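Esterase (Uncultured bacterium, PDB 5EGN) hydrolyses carboxylic esters and degrades N-acyl homoserine lactones, bacterial quorum-sensing signals, probably by opening their lactone ring. Local coordinates at residues Y12-G17 / H56-K61; H47-D52 / V76-A81; T64-M69 / P176-D181; G112-S117 / S250-L255; T206-G211 / L224-I229. The protein carries 2 engineered substitutions. All coordinates share one frame; numbering follows the deposited sequence.

Interaction 1 (Y12-G17 / H56-K61); sequences YYDSYG and HGRSDK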
# COMPACT_ATOMS: atom_id res chain seq x y z
N TYR A 12 5.44 -3.47 -13.73
CA TYR A 12 5.57 -4.06 -12.40
C TYR A 12 4.23 -4.63 -11.94
O TYR A 12 3.17 -4.06 -12.22
CB TYR A 12 6.07 -3.04 -11.38
CG TYR A 12 6.35 -3.65 -10.03
CD1 TYR A 12 7.58 -4.22 -9.74
CD2 TYR A 12 5.37 -3.68 -9.04
CE1 TYR A 12 7.84 -4.79 -8.51
CE2 TYR A 12 5.62 -4.25 -7.81
CZ TYR A 12 6.85 -4.80 -7.55
OH TYR A 12 7.11 -5.37 -6.33
N TYR A 13 4.29 -5.75 -11.23
CA TYR A 13 3.10 -6.38 -10.70
C TYR A 13 3.43 -7.11 -9.41
O TYR A 13 4.58 -7.49 -9.19
CB TYR A 13 2.49 -7.35 -11.71
CG TYR A 13 3.33 -8.59 -11.93
CD1 TYR A 13 4.41 -8.59 -12.80
CD2 TYR A 13 3.02 -9.78 -11.28
CE1 TYR A 13 5.17 -9.72 -13.00
CE2 TYR A 13 3.78 -10.92 -11.48
CZ TYR A 13 4.85 -10.89 -12.34
OH TYR A 13 5.61 -12.02 -12.54
N ASP A 14 2.44 -7.31 -8.56
CA ASP A 14 2.62 -8.19 -7.41
C ASP A 14 1.61 -9.33 -7.47
O ASP A 14 0.48 -9.15 -7.93
CB ASP A 14 2.50 -7.43 -6.09
CG ASP A 14 3.75 -6.63 -5.76
OD1 ASP A 14 4.86 -7.11 -6.06
OD2 ASP A 14 3.61 -5.53 -5.19
N SER A 15 2.03 -10.50 -7.00
CA SER A 15 1.18 -11.69 -7.03
C SER A 15 1.25 -12.47 -5.72
O SER A 15 2.32 -12.94 -5.33
CB SER A 15 1.57 -12.59 -8.20
OG SER A 15 0.90 -13.84 -8.14
N TYR A 16 0.12 -12.61 -5.04
CA TYR A 16 0.05 -13.38 -3.80
C TYR A 16 -1.07 -14.41 -3.83
O TYR A 16 -2.10 -14.20 -4.47
CB TYR A 16 -0.15 -12.46 -2.59
CG TYR A 16 0.89 -11.37 -2.40
CD1 TYR A 16 2.03 -11.58 -1.64
CD2 TYR A 16 0.71 -10.11 -2.97
CE1 TYR A 16 2.97 -10.58 -1.46
CE2 TYR A 16 1.64 -9.11 -2.79
CZ TYR A 16 2.77 -9.35 -2.04
OH TYR A 16 3.70 -8.35 -1.87
N GLY A 17 -0.88 -15.53 -3.14
CA GLY A 17 -1.94 -16.52 -2.98
C GLY A 17 -2.22 -17.39 -4.18
O GLY A 17 -1.57 -17.28 -5.22
N HIS A 56 3.16 4.71 -14.43
CA HIS A 56 2.76 4.82 -13.04
C HIS A 56 3.66 4.00 -12.12
O HIS A 56 4.11 2.91 -12.47
CB HIS A 56 1.31 4.36 -12.86
CG HIS A 56 0.32 5.19 -13.60
ND1 HIS A 56 0.10 5.06 -14.96
CD2 HIS A 56 -0.52 6.17 -13.18
CE1 HIS A 56 -0.83 5.92 -15.34
NE2 HIS A 56 -1.22 6.60 -14.28
N GLY A 57 3.92 4.55 -10.93
CA GLY A 57 4.61 3.84 -9.87
C GLY A 57 5.94 3.23 -10.22
O GLY A 57 6.91 3.93 -10.50
N ARG A 58 5.99 1.90 -10.20
CA ARG A 58 7.24 1.16 -10.34
C ARG A 58 7.46 0.65 -11.76
O ARG A 58 8.51 0.07 -12.06
CB ARG A 58 7.25 -0.00 -9.36
CG ARG A 58 7.05 0.42 -7.92
CD ARG A 58 6.71 -0.77 -7.05
NE ARG A 58 5.27 -1.02 -6.99
CZ ARG A 58 4.58 -1.07 -5.86
NH1 ARG A 58 5.19 -0.88 -4.70
NH2 ARG A 58 3.27 -1.30 -5.89
N SER A 59 6.48 0.86 -12.62
CA SER A 59 6.59 0.44 -14.01
C SER A 59 7.35 1.46 -14.84
O SER A 59 7.54 2.60 -14.40
CB SER A 59 5.20 0.21 -14.62
OG SER A 59 4.58 -0.93 -14.05
N ASP A 60 7.80 1.05 -16.02
CA ASP A 60 8.46 1.96 -16.94
C ASP A 60 7.52 3.09 -17.34
O ASP A 60 6.30 2.92 -17.33
CB ASP A 60 8.94 1.22 -18.19
CG ASP A 60 10.31 0.61 -18.01
OD1 ASP A 60 10.93 0.83 -16.95
OD2 ASP A 60 10.78 -0.08 -18.94
N LYS A 61 8.09 4.24 -17.67
CA LYS A 61 7.30 5.40 -18.03
C LYS A 61 7.77 6.00 -19.35
O LYS A 61 8.42 7.05 -19.37
CB LYS A 61 7.36 6.44 -16.91
CG LYS A 61 7.08 5.85 -15.54
CD LYS A 61 7.28 6.84 -14.42
CE LYS A 61 6.93 6.22 -13.08
NZ LYS A 61 7.77 5.01 -12.82
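Arg58 lays its side chain over the ring of Tyr12, while Ser59 takes hold of the Tyr12 backbone. Followed outward, Arg58 CB lies 3.8 Å from Tyr12 CG. Beyond CG, CD sits over one ring face, 3.9 Å from the centroid and 18° off the normal, a CH-pi contact. The chain bends at chi3, which turns NE back across the ring, 3.4 Å from Tyr12 CE2. The guanidinium is not stacked flat, its plane being tilted 38° from that of the ring. At the tip, NH2 is 4.3 Å from Asp14 OD2; the oxygen is well out of plane, so only the charges attract. The firm partner of Arg58 lies in another chain: NH1 forms a salt bridge with Asp14 of the second subunit. Arginine suits this place because its methylenes cover an aromatic ring while its charged end reaches a neighbouring chain. Beside it, Tyr12 N donates to Ser59 OG at 2.7 Å, at 165° nearly straight, and the same hydroxyl also bonds Asp52 O, joining Tyr12 to Asp52 through a small polar side chain. Lys61 NZ reaches back to Gly57 O (2.7 Å) and Ser59 O (2.9 Å), holding the loop closed. The loop contains a type II' beta turn from His56 to Ser59, with Gly57 where positive phi favours glycine, and docks against strand 9-16 of the alpha/beta hydrolase sheet at the dimer interface.

Interaction 2 (H47-D52 / V76-A81); sequences HVIVID and VAVLDA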
# COMPACT_ATOMS: atom_id res chain seq x y z
N HIS A 47 -5.94 -15.95 -6.04
CA HIS A 47 -4.66 -15.56 -6.63
C HIS A 47 -4.72 -14.09 -7.00
O HIS A 47 -5.19 -13.73 -8.08
CB HIS A 47 -4.35 -16.43 -7.85
CG HIS A 47 -3.04 -16.12 -8.50
ND1 HIS A 47 -2.65 -16.69 -9.69
CD2 HIS A 47 -2.03 -15.30 -8.13
CE1 HIS A 47 -1.45 -16.24 -10.02
NE2 HIS A 47 -1.05 -15.39 -9.09
N VAL A 48 -4.26 -13.23 -6.10
CA VAL A 48 -4.34 -11.79 -6.32
C VAL A 48 -3.15 -11.28 -7.13
O VAL A 48 -1.99 -11.63 -6.87
CB VAL A 48 -4.44 -11.00 -5.00
CG1 VAL A 48 -5.72 -11.37 -4.26
CG2 VAL A 48 -3.23 -11.24 -4.11
N ILE A 49 -3.47 -10.46 -8.12
CA ILE A 49 -2.51 -9.86 -9.03
C ILE A 49 -2.79 -8.37 -9.08
O ILE A 49 -3.83 -7.96 -9.56
CB ILE A 49 -2.63 -10.44 -10.45
CG1 ILE A 49 -2.50 -11.97 -10.42
CG2 ILE A 49 -1.61 -9.80 -11.39
CD1 ILE A 49 -3.31 -12.66 -11.50
N VAL A 50 -1.86 -7.55 -8.58
CA VAL A 50 -2.08 -6.11 -8.57
C VAL A 50 -1.05 -5.43 -9.47
O VAL A 50 0.16 -5.68 -9.35
CB VAL A 50 -2.01 -5.55 -7.14
CG1 VAL A 50 -0.83 -6.14 -6.40
CG2 VAL A 50 -1.95 -4.03 -7.15
N ILE A 51 -1.52 -4.58 -10.39
CA ILE A 51 -0.60 -4.07 -11.42
C ILE A 51 -0.39 -2.56 -11.40
O ILE A 51 -1.33 -1.78 -11.21
CB ILE A 51 -1.09 -4.48 -12.84
CG1 ILE A 51 -1.08 -6.00 -12.97
CG2 ILE A 51 -0.20 -3.89 -13.92
CD1 ILE A 51 -1.61 -6.50 -14.30
N ASP A 52 0.87 -2.16 -11.59
CA ASP A 52 1.23 -0.78 -11.90
C ASP A 52 1.14 -0.55 -13.41
O ASP A 52 1.88 -1.16 -14.18
CB ASP A 52 2.64 -0.47 -11.40
CG ASP A 52 2.68 -0.17 -9.92
OD1 ASP A 52 1.73 -0.54 -9.20
OD2 ASP A 52 3.67 0.44 -9.47
N VAL A 76 -2.30 -8.26 -20.25
CA VAL A 76 -2.24 -9.58 -20.87
C VAL A 76 -0.83 -10.17 -20.75
O VAL A 76 -0.67 -11.37 -20.57
CB VAL A 76 -2.65 -9.54 -22.36
CG1 VAL A 76 -2.50 -10.91 -23.01
CG2 VAL A 76 -4.09 -9.06 -22.50
N ALA A 77 0.18 -9.31 -20.83
CA ALA A 77 1.56 -9.74 -20.63
C ALA A 77 1.74 -10.30 -19.22
O ALA A 77 2.32 -11.38 -19.03
CB ALA A 77 2.53 -8.60 -20.87
N VAL A 78 1.23 -9.56 -18.24
CA VAL A 78 1.29 -10.02 -16.85
C VAL A 78 0.59 -11.37 -16.68
O VAL A 78 1.14 -12.28 -16.05
CB VAL A 78 0.65 -9.00 -15.89
CG1 VAL A 78 0.63 -9.55 -14.47
CG2 VAL A 78 1.42 -7.68 -15.95
N LEU A 79 -0.60 -11.51 -17.26
CA LEU A 79 -1.35 -12.76 -17.17
C LEU A 79 -0.63 -13.91 -17.87
O LEU A 79 -0.74 -15.07 -17.45
CB LEU A 79 -2.75 -12.58 -17.76
CG LEU A 79 -3.69 -11.65 -16.98
CD1 LEU A 79 -5.00 -11.46 -17.72
CD2 LEU A 79 -3.92 -12.18 -15.58
N ASP A 80 0.10 -13.59 -18.93
CA ASP A 80 0.85 -14.58 -19.69
C ASP A 80 2.04 -15.09 -18.89
O ASP A 80 2.28 -16.30 -18.84
CB ASP A 80 1.33 -13.99 -21.02
CG ASP A 80 0.21 -13.88 -22.04
OD1 ASP A 80 -0.84 -14.51 -21.84
OD2 ASP A 80 0.39 -13.16 -23.05
N ALA A 81 2.77 -14.18 -18.26
CA ALA A 81 3.90 -14.57 -17.42
C ALA A 81 3.43 -15.37 -16.22
O ALA A 81 4.12 -16.27 -15.75
CB ALA A 81 4.68 -13.34 -16.97
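The axes of segments 47-51, carrying Ile49 and Ile51, and 76-81, carrying Val78 and Leu79, pass 10.4 Å apart, their directions 143° apart and so closer to antiparallel than to crosswise. This is the layered packing of the alpha/beta hydrolase fold: strand 47-51, helix 68-81 and strand 87-92 form a beta-alpha-beta crossover that skips over strand 21-25. Ile49 and Ile51 are two residues apart on the strand, so both point toward the helix, whereas Val50 between them points away. Val78 receives both. Ile51 meets it tip to tip, CD1 lying 3.6 Å from Val78 CG2; with chi1 at -63° and chi2 at 177° the isoleucine chain is extended, and its end methyl reaches the helix. Ile49 approaches differently, sliding past Val78 in the opposite direction with its branch methyl rather than its end. Leu79 crosses Ile49 at about a right angle and makes a looser contact, CD2 to Ile49 CD1 at 4.2 Å. Beta-branched residues suit the strand, and the compact, branched valine offers two methyls to the two isoleucines. No polar atom takes part across the two segments; Val23 of strand 21-25 continues the layer against Leu79, and Tyr13 of strand 9-16 against Val78. Val78 CG2 meets the tip of Ile51 alone, whereas CG1 touches both isoleucines, 3.8 Å from Ile49 CG2 and from Ile51 CD1.

Interaction 3 (T64-M69 / P176-D181); sequences TGYSIM and PKHVFD
Tyr66 on Val179 is a buried contact between an aromatic ring and an aliphatic side chain, joining the loop that leads into helix 68-81 to the first turn of helix 177-185, which closes the long helical excursion between strands 110-116 and 206-211. The two side chains cross at about a right angle. Val179 CG1 stands over one face of the Tyr66 ring, 4.2 Å from the centroid and 23° off the normal, a CH-pi contact displaced toward the rim. Its other methyl, CG2, lies nearer the phenol end, 3.9 Å from Tyr66 CZ. With CG1 anti to the backbone N (chi1 170°), both branches of the valine are turned to the tyrosine, one to the ring and one to its end. The hydroxyl itself bonds Pro62 O, a partner earlier in the same loop, which holds the phenol end. His178 stays at the margin: its NE2 is 4.3 Å from Tyr66 OH, with no hydrogen bond between them, and bonds Lys61 O instead. Tyrosine suits the place because its ring can pack on valine and touch Ala182 and Ala183 of the same helix, while its OH is satisfied by a carbonyl. The contact probably joins the core to a helical cap, formed by helices within 122-185, an insertion common in the alpha/beta hydrolase fold.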
# COMPACT_ATOMS: atom_id res chain seq x y z
N THR A 64 5.68 7.97 -24.93
CA THR A 64 4.40 7.81 -25.60
C THR A 64 3.93 6.36 -25.61
O THR A 64 4.72 5.44 -25.38
CB THR A 64 4.45 8.31 -27.06
OG1 THR A 64 5.69 7.91 -27.66
CG2 THR A 64 4.34 9.83 -27.11
N GLY A 65 2.64 6.16 -25.88
CA GLY A 65 2.07 4.83 -25.94
C GLY A 65 1.13 4.56 -24.78
O GLY A 65 1.28 3.57 -24.07
N TYR A 66 0.16 5.45 -24.59
CA TYR A 66 -0.76 5.34 -23.47
C TYR A 66 -2.21 5.23 -23.91
O TYR A 66 -3.08 5.93 -23.39
CB TYR A 66 -0.58 6.52 -22.52
CG TYR A 66 0.78 6.55 -21.86
CD1 TYR A 66 1.09 5.68 -20.82
CD2 TYR A 66 1.76 7.44 -22.28
CE1 TYR A 66 2.33 5.70 -20.22
CE2 TYR A 66 3.01 7.47 -21.68
CZ TYR A 66 3.28 6.59 -20.65
OH TYR A 66 4.52 6.61 -20.05
N SER A 67 -2.46 4.35 -24.88
CA SER A 67 -3.82 4.00 -25.24
C SER A 67 -4.30 2.93 -24.27
O SER A 67 -3.50 2.20 -23.70
CB SER A 67 -3.91 3.50 -26.68
OG SER A 67 -3.24 2.26 -26.84
N ILE A 68 -5.61 2.85 -24.08
CA ILE A 68 -6.19 1.85 -23.18
C ILE A 68 -5.90 0.44 -23.70
O ILE A 68 -5.76 -0.50 -22.92
CB ILE A 68 -7.71 2.07 -23.02
CG1 ILE A 68 -7.98 3.50 -22.56
CG2 ILE A 68 -8.29 1.09 -22.02
CD1 ILE A 68 -7.34 3.85 -21.24
N MET A 69 -5.80 0.32 -25.02
CA MET A 69 -5.49 -0.96 -25.64
C MET A 69 -4.09 -1.43 -25.25
O MET A 69 -3.87 -2.61 -24.96
CB MET A 69 -5.60 -0.86 -27.16
CG MET A 69 -6.94 -0.35 -27.67
SD MET A 69 -7.02 1.45 -27.74
CE MET A 69 -8.70 1.69 -28.33
N PRO A 176 5.05 11.12 -13.52
CA PRO A 176 5.69 12.28 -14.15
C PRO A 176 4.73 13.02 -15.07
O PRO A 176 3.71 12.46 -15.48
CB PRO A 176 6.84 11.67 -14.94
CG PRO A 176 6.39 10.30 -15.25
CD PRO A 176 5.52 9.85 -14.11
N LYS A 177 5.05 14.26 -15.40
CA LYS A 177 4.16 15.13 -16.15
C LYS A 177 3.97 14.68 -17.60
O LYS A 177 2.89 14.83 -18.18
CB LYS A 177 4.69 16.56 -16.13
CG LYS A 177 3.73 17.59 -16.66
CD LYS A 177 2.36 17.45 -16.03
CE LYS A 177 1.30 17.89 -17.03
NZ LYS A 177 1.58 19.25 -17.58
N HIS A 178 5.03 14.11 -18.17
CA HIS A 178 5.00 13.69 -19.57
C HIS A 178 4.06 12.51 -19.79
O HIS A 178 3.55 12.32 -20.89
CB HIS A 178 6.41 13.33 -20.05
CG HIS A 178 6.86 11.96 -19.64
ND1 HIS A 178 7.56 11.73 -18.47
CD2 HIS A 178 6.73 10.76 -20.25
CE1 HIS A 178 7.83 10.44 -18.38
NE2 HIS A 178 7.34 9.83 -19.44
N VAL A 179 3.83 11.72 -18.74
CA VAL A 179 2.88 10.63 -18.83
C VAL A 179 1.46 11.18 -18.90
O VAL A 179 0.64 10.71 -19.69
CB VAL A 179 3.00 9.67 -17.63
CG1 VAL A 179 1.85 8.67 -17.62
CG2 VAL A 179 4.33 8.94 -17.69
N PHE A 180 1.18 12.20 -18.09
CA PHE A 180 -0.11 12.88 -18.16
C PHE A 180 -0.31 13.47 -19.55
O PHE A 180 -1.32 13.21 -20.20
CB PHE A 180 -0.21 13.98 -17.10
CG PHE A 180 -1.50 14.75 -17.14
CD1 PHE A 180 -1.57 15.99 -17.76
CD2 PHE A 180 -2.66 14.22 -16.58
CE1 PHE A 180 -2.75 16.69 -17.81
CE2 PHE A 180 -3.84 14.92 -16.63
CZ PHE A 180 -3.89 16.16 -17.24
N ASP A 181 0.67 14.24 -20.01
CA ASP A 181 0.59 14.87 -21.33
C ASP A 181 0.38 13.86 -22.46
O ASP A 181 -0.46 14.06 -23.34
CB ASP A 181 1.85 15.69 -21.59
CG ASP A 181 1.95 16.91 -20.69
OD1 ASP A 181 0.90 17.42 -20.26
OD2 ASP A 181 3.09 17.35 -20.40

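Interaction 4 (G112-S117 / S250-L255); sequences GNLILS and SEFNEL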
# COMPACT_ATOMS: atom_id res chain seq x y z
N GLY A 112 -15.03 -12.30 -14.96
CA GLY A 112 -16.01 -11.25 -14.75
C GLY A 112 -15.35 -9.94 -14.38
O GLY A 112 -14.14 -9.87 -14.21
N ASN A 113 -16.16 -8.89 -14.23
CA ASN A 113 -15.63 -7.57 -13.96
C ASN A 113 -16.29 -6.87 -12.78
O ASN A 113 -17.51 -6.93 -12.61
CB ASN A 113 -15.76 -6.68 -15.20
CG ASN A 113 -15.23 -7.35 -16.45
OD1 ASN A 113 -14.02 -7.50 -16.62
ND2 ASN A 113 -16.14 -7.74 -17.34
N LEU A 114 -15.47 -6.22 -11.96
CA LEU A 114 -15.98 -5.22 -11.02
C LEU A 114 -15.46 -3.86 -11.46
O LEU A 114 -14.28 -3.55 -11.29
CB LEU A 114 -15.57 -5.53 -9.58
CG LEU A 114 -16.37 -4.81 -8.48
CD1 LEU A 114 -16.31 -5.57 -7.17
CD2 LEU A 114 -15.89 -3.37 -8.27
N ILE A 115 -16.34 -3.06 -12.05
CA ILE A 115 -15.99 -1.72 -12.50
C ILE A 115 -16.28 -0.70 -11.41
O ILE A 115 -17.45 -0.46 -11.08
CB ILE A 115 -16.75 -1.34 -13.78
CG1 ILE A 115 -16.68 -2.47 -14.80
CG2 ILE A 115 -16.18 -0.07 -14.39
CD1 ILE A 115 -15.31 -2.64 -15.41
N LEU A 116 -15.24 -0.10 -10.85
CA LEU A 116 -15.41 0.89 -9.80
C LEU A 116 -15.14 2.31 -10.28
O LEU A 116 -14.01 2.64 -10.66
CB LEU A 116 -14.50 0.59 -8.61
CG LEU A 116 -14.65 1.60 -7.46
CD1 LEU A 116 -15.95 1.36 -6.71
CD2 LEU A 116 -13.45 1.55 -6.52
N SER A 117 -16.18 3.14 -10.26
CA SER A 117 -16.07 4.56 -10.56
C SER A 117 -15.39 4.84 -11.90
O SER A 117 -14.34 5.47 -11.94
CB SER A 117 -15.33 5.29 -9.44
OG SER A 117 -15.95 5.07 -8.19
N SER A 250 -13.73 -2.26 3.97
CA SER A 250 -14.36 -3.53 4.34
C SER A 250 -15.65 -3.79 3.56
O SER A 250 -15.93 -4.92 3.16
CB SER A 250 -14.64 -3.57 5.84
OG SER A 250 -13.44 -3.77 6.58
N GLU A 251 -16.44 -2.74 3.35
CA GLU A 251 -17.68 -2.86 2.60
C GLU A 251 -17.42 -3.18 1.13
O GLU A 251 -18.11 -4.00 0.53
CB GLU A 251 -18.52 -1.59 2.73
CG GLU A 251 -19.06 -1.37 4.13
CD GLU A 251 -19.96 -0.16 4.22
OE1 GLU A 251 -20.65 0.14 3.23
OE2 GLU A 251 -19.99 0.48 5.29
N PHE A 252 -16.41 -2.53 0.56
CA PHE A 252 -15.97 -2.87 -0.79
C PHE A 252 -15.53 -4.33 -0.84
O PHE A 252 -15.80 -5.03 -1.82
CB PHE A 252 -14.82 -1.96 -1.25
CG PHE A 252 -14.35 -2.25 -2.65
CD1 PHE A 252 -14.94 -1.63 -3.73
CD2 PHE A 252 -13.31 -3.14 -2.88
CE1 PHE A 252 -14.52 -1.89 -5.02
CE2 PHE A 252 -12.88 -3.40 -4.16
CZ PHE A 252 -13.48 -2.78 -5.23
N ASN A 253 -14.86 -4.77 0.21
CA ASN A 253 -14.40 -6.16 0.31
C ASN A 253 -15.57 -7.14 0.34
O ASN A 253 -15.47 -8.23 -0.22
CB ASN A 253 -13.54 -6.34 1.56
CG ASN A 253 -12.13 -5.82 1.38
OD1 ASN A 253 -11.85 -5.06 0.45
ND2 ASN A 253 -11.23 -6.22 2.27
N GLU A 254 -16.65 -6.76 1.00
CA GLU A 254 -17.86 -7.58 1.04
C GLU A 254 -18.54 -7.62 -0.32
O GLU A 254 -19.02 -8.67 -0.75
CB GLU A 254 -18.83 -7.07 2.10
CG GLU A 254 -18.29 -7.14 3.51
CD GLU A 254 -19.18 -6.42 4.50
OE1 GLU A 254 -20.42 -6.49 4.35
OE2 GLU A 254 -18.65 -5.78 5.43
N LEU A 255 -18.57 -6.47 -0.98
CA LEU A 255 -19.17 -6.37 -2.31
C LEU A 255 -18.42 -7.23 -3.31
O LEU A 255 -19.03 -7.91 -4.14
CB LEU A 255 -19.19 -4.91 -2.77
CG LEU A 255 -20.07 -4.56 -3.96
CD1 LEU A 255 -21.51 -4.94 -3.70
CD2 LEU A 255 -19.96 -3.08 -4.26
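Phe252 pushes the end of its ring between two leucines of the strand, Leu114 and Leu116, and the contact rests on how these three side chains are turned. Leu114 and Phe252 come from opposite directions: the leucine reaches out from the sheet, the phenylalanine from the helix, and Leu114 CD2 meets Phe252 CE1 at 3.8 Å and CZ at 3.9 Å. Leu116 approaches the ring at a slant, with both its methyls close to the same carbon, CD2 being 3.9 Å from Phe252 CE1. A single corner of the ring is thus shared by two leucines. Phe252 has CG anti to its amide nitrogen (chi1 -179°), which sends the ring away from the helix axis toward the strand, and Leu116 has the same first torsion. The alternation of the strand puts Leu114 and Leu116 on one face of the sheet. Large apolar residues suit the layer because the backbones are far apart, Leu116 CA and Phe252 CA being 9.8 Å from each other. Val90 of strand 87-92 and Gln245 of helix 244-247 touch the phenylalanine as well. Beyond the ring, Asn253 holds the helix to Phe37 O and Gln38, at helix 36-39. Leu116 also lies near, without touching, a probable nucleophile elbow around Ser93. A closing helix that covers the middle of the sheet, on the same side as helix 36-39, is typical of the alpha/beta hydrolase fold.

Interaction 5 (T206-G211 / L224-I229); sequences TLVVAG and LLADNI
Val208 and Ala226 meet without any ring or charged plane between them; the one flat group that matters is the Asn228 amide on the helix side. Nothing of the strand lies on its faces. At its edge ND2 donates back to Leu224 O at 2.7 Å, nearly straight at 169°, on a lone pair in the carbonyl plane, with that oxygen only 7° out of the amide plane. Across the contact, Val208 CG2 lies 4.0 Å from Ala226 CA and also touches the alanine CB. Alanine suits this point because the backbones come close, the two CA atoms being 6.0 Å apart. Further along, Thr206 and Ile229 cross at about a right angle, with Ile229 CG2 3.9 Å from Thr206 OG1. The threonine methyl, anti to its amide nitrogen (chi1 of OG1 -62°), faces Ile229 CD1, while OG1 bonds Ala204 O. Strand 206-211, helix 219-228 and strand 233-237 form a beta-alpha-beta unit at the rim of the sheet. With no hydrogen bond between strand segment and helix segment, the pairing depends on the burial and fit of methyl groups, and the polar atoms find partners elsewhere, the strand backbone in the neighbouring strands.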
# COMPACT_ATOMS: atom_id res chain seq x y z
N THR A 206 -20.75 -8.42 -15.14
CA THR A 206 -20.18 -7.12 -14.78
C THR A 206 -20.93 -6.45 -13.64
O THR A 206 -22.14 -6.26 -13.70
CB THR A 206 -20.17 -6.17 -16.00
OG1 THR A 206 -19.35 -6.72 -17.04
CG2 THR A 206 -19.63 -4.81 -15.61
N LEU A 207 -20.19 -6.10 -12.59
CA LEU A 207 -20.74 -5.32 -11.49
C LEU A 207 -20.14 -3.92 -11.50
O LEU A 207 -18.96 -3.74 -11.21
CB LEU A 207 -20.46 -6.00 -10.15
CG LEU A 207 -20.88 -5.24 -8.89
CD1 LEU A 207 -22.36 -4.90 -8.93
CD2 LEU A 207 -20.54 -6.04 -7.64
N VAL A 208 -20.95 -2.93 -11.86
CA VAL A 208 -20.50 -1.54 -11.87
C VAL A 208 -20.82 -0.88 -10.54
O VAL A 208 -21.96 -0.92 -10.07
CB VAL A 208 -21.15 -0.75 -13.02
CG1 VAL A 208 -20.58 0.66 -13.08
CG2 VAL A 208 -20.93 -1.46 -14.34
N VAL A 209 -19.81 -0.27 -9.92
CA VAL A 209 -19.97 0.33 -8.61
C VAL A 209 -19.64 1.81 -8.64
O VAL A 209 -18.55 2.21 -9.06
CB VAL A 209 -19.09 -0.37 -7.56
CG1 VAL A 209 -19.38 0.17 -6.17
CG2 VAL A 209 -19.31 -1.87 -7.61
N ALA A 210 -20.58 2.63 -8.18
CA ALA A 210 -20.43 4.08 -8.23
C ALA A 210 -20.65 4.73 -6.87
O ALA A 210 -21.53 4.32 -6.12
CB ALA A 210 -21.38 4.66 -9.25
N GLY A 211 -19.85 5.75 -6.57
CA GLY A 211 -20.04 6.54 -5.37
C GLY A 211 -21.04 7.64 -5.63
O GLY A 211 -21.03 8.26 -6.70
N LEU A 224 -24.22 4.89 -17.56
CA LEU A 224 -24.05 4.63 -18.99
C LEU A 224 -23.39 3.28 -19.21
O LEU A 224 -23.71 2.56 -20.16
CB LEU A 224 -23.23 5.75 -19.64
CG LEU A 224 -22.99 5.66 -21.14
CD1 LEU A 224 -23.13 7.03 -21.77
CD2 LEU A 224 -21.62 5.09 -21.43
N LEU A 225 -22.47 2.93 -18.32
CA LEU A 225 -21.78 1.64 -18.37
C LEU A 225 -22.72 0.50 -18.02
O LEU A 225 -22.83 -0.48 -18.76
CB LEU A 225 -20.58 1.63 -17.43
CG LEU A 225 -19.21 2.00 -18.00
CD1 LEU A 225 -19.28 3.25 -18.86
CD2 LEU A 225 -18.20 2.18 -16.88
N ALA A 226 -23.41 0.63 -16.89
CA ALA A 226 -24.25 -0.44 -16.37
C ALA A 226 -25.46 -0.71 -17.26
O ALA A 226 -25.89 -1.86 -17.39
CB ALA A 226 -24.71 -0.10 -14.96
N ASP A 227 -26.01 0.34 -17.87
CA ASP A 227 -27.23 0.21 -18.65
C ASP A 227 -27.01 -0.44 -20.01
O ASP A 227 -27.93 -1.05 -20.56
CB ASP A 227 -27.88 1.59 -18.83
CG ASP A 227 -28.41 2.17 -17.53
OD1 ASP A 227 -28.70 1.39 -16.60
OD2 ASP A 227 -28.55 3.41 -17.44
N ASN A 228 -25.81 -0.30 -20.56
CA ASN A 228 -25.55 -0.78 -21.91
C ASN A 228 -24.78 -2.10 -21.96
O ASN A 228 -24.69 -2.74 -23.01
CB ASN A 228 -24.80 0.28 -22.71
CG ASN A 228 -25.66 1.50 -23.00
OD1 ASN A 228 -26.41 1.53 -23.97
ND2 ASN A 228 -25.57 2.50 -22.13
N ILE A 229 -24.24 -2.52 -20.82
CA ILE A 229 -23.65 -3.85 -20.71
C ILE A 229 -24.74 -4.83 -20.28
O ILE A 229 -25.30 -4.68 -19.20
CB ILE A 229 -22.48 -3.88 -19.71
CG1 ILE A 229 -21.34 -2.98 -20.18
CG2 ILE A 229 -21.98 -5.31 -19.51
CD1 ILE A 229 -20.18 -2.91 -19.22

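Overall arrangement
All five contacts are buried, but they serve different places. Interactions 2, 4 and 5 are apolar layers of helix on sheet, differing in their means: aliphatic branches at 47-52 with 76-81, a phenylalanine between leucines at 112-117 with 250-255, and small methyl groups at 206-211 with 224-229. The last two sit on neighbouring strands, linked by the bond from Val209 N to Ile115 O. Interaction 1 alone has a hydrogen bond across its segments; it is set on strand 9-16 beside strand 47-51 of interaction 2 and faces the second subunit. Interaction 3 ties the helical region to the loop before helix 68-81, the helix interaction 2 uses, and meets interaction 1 where Lys61 packs on Pro176.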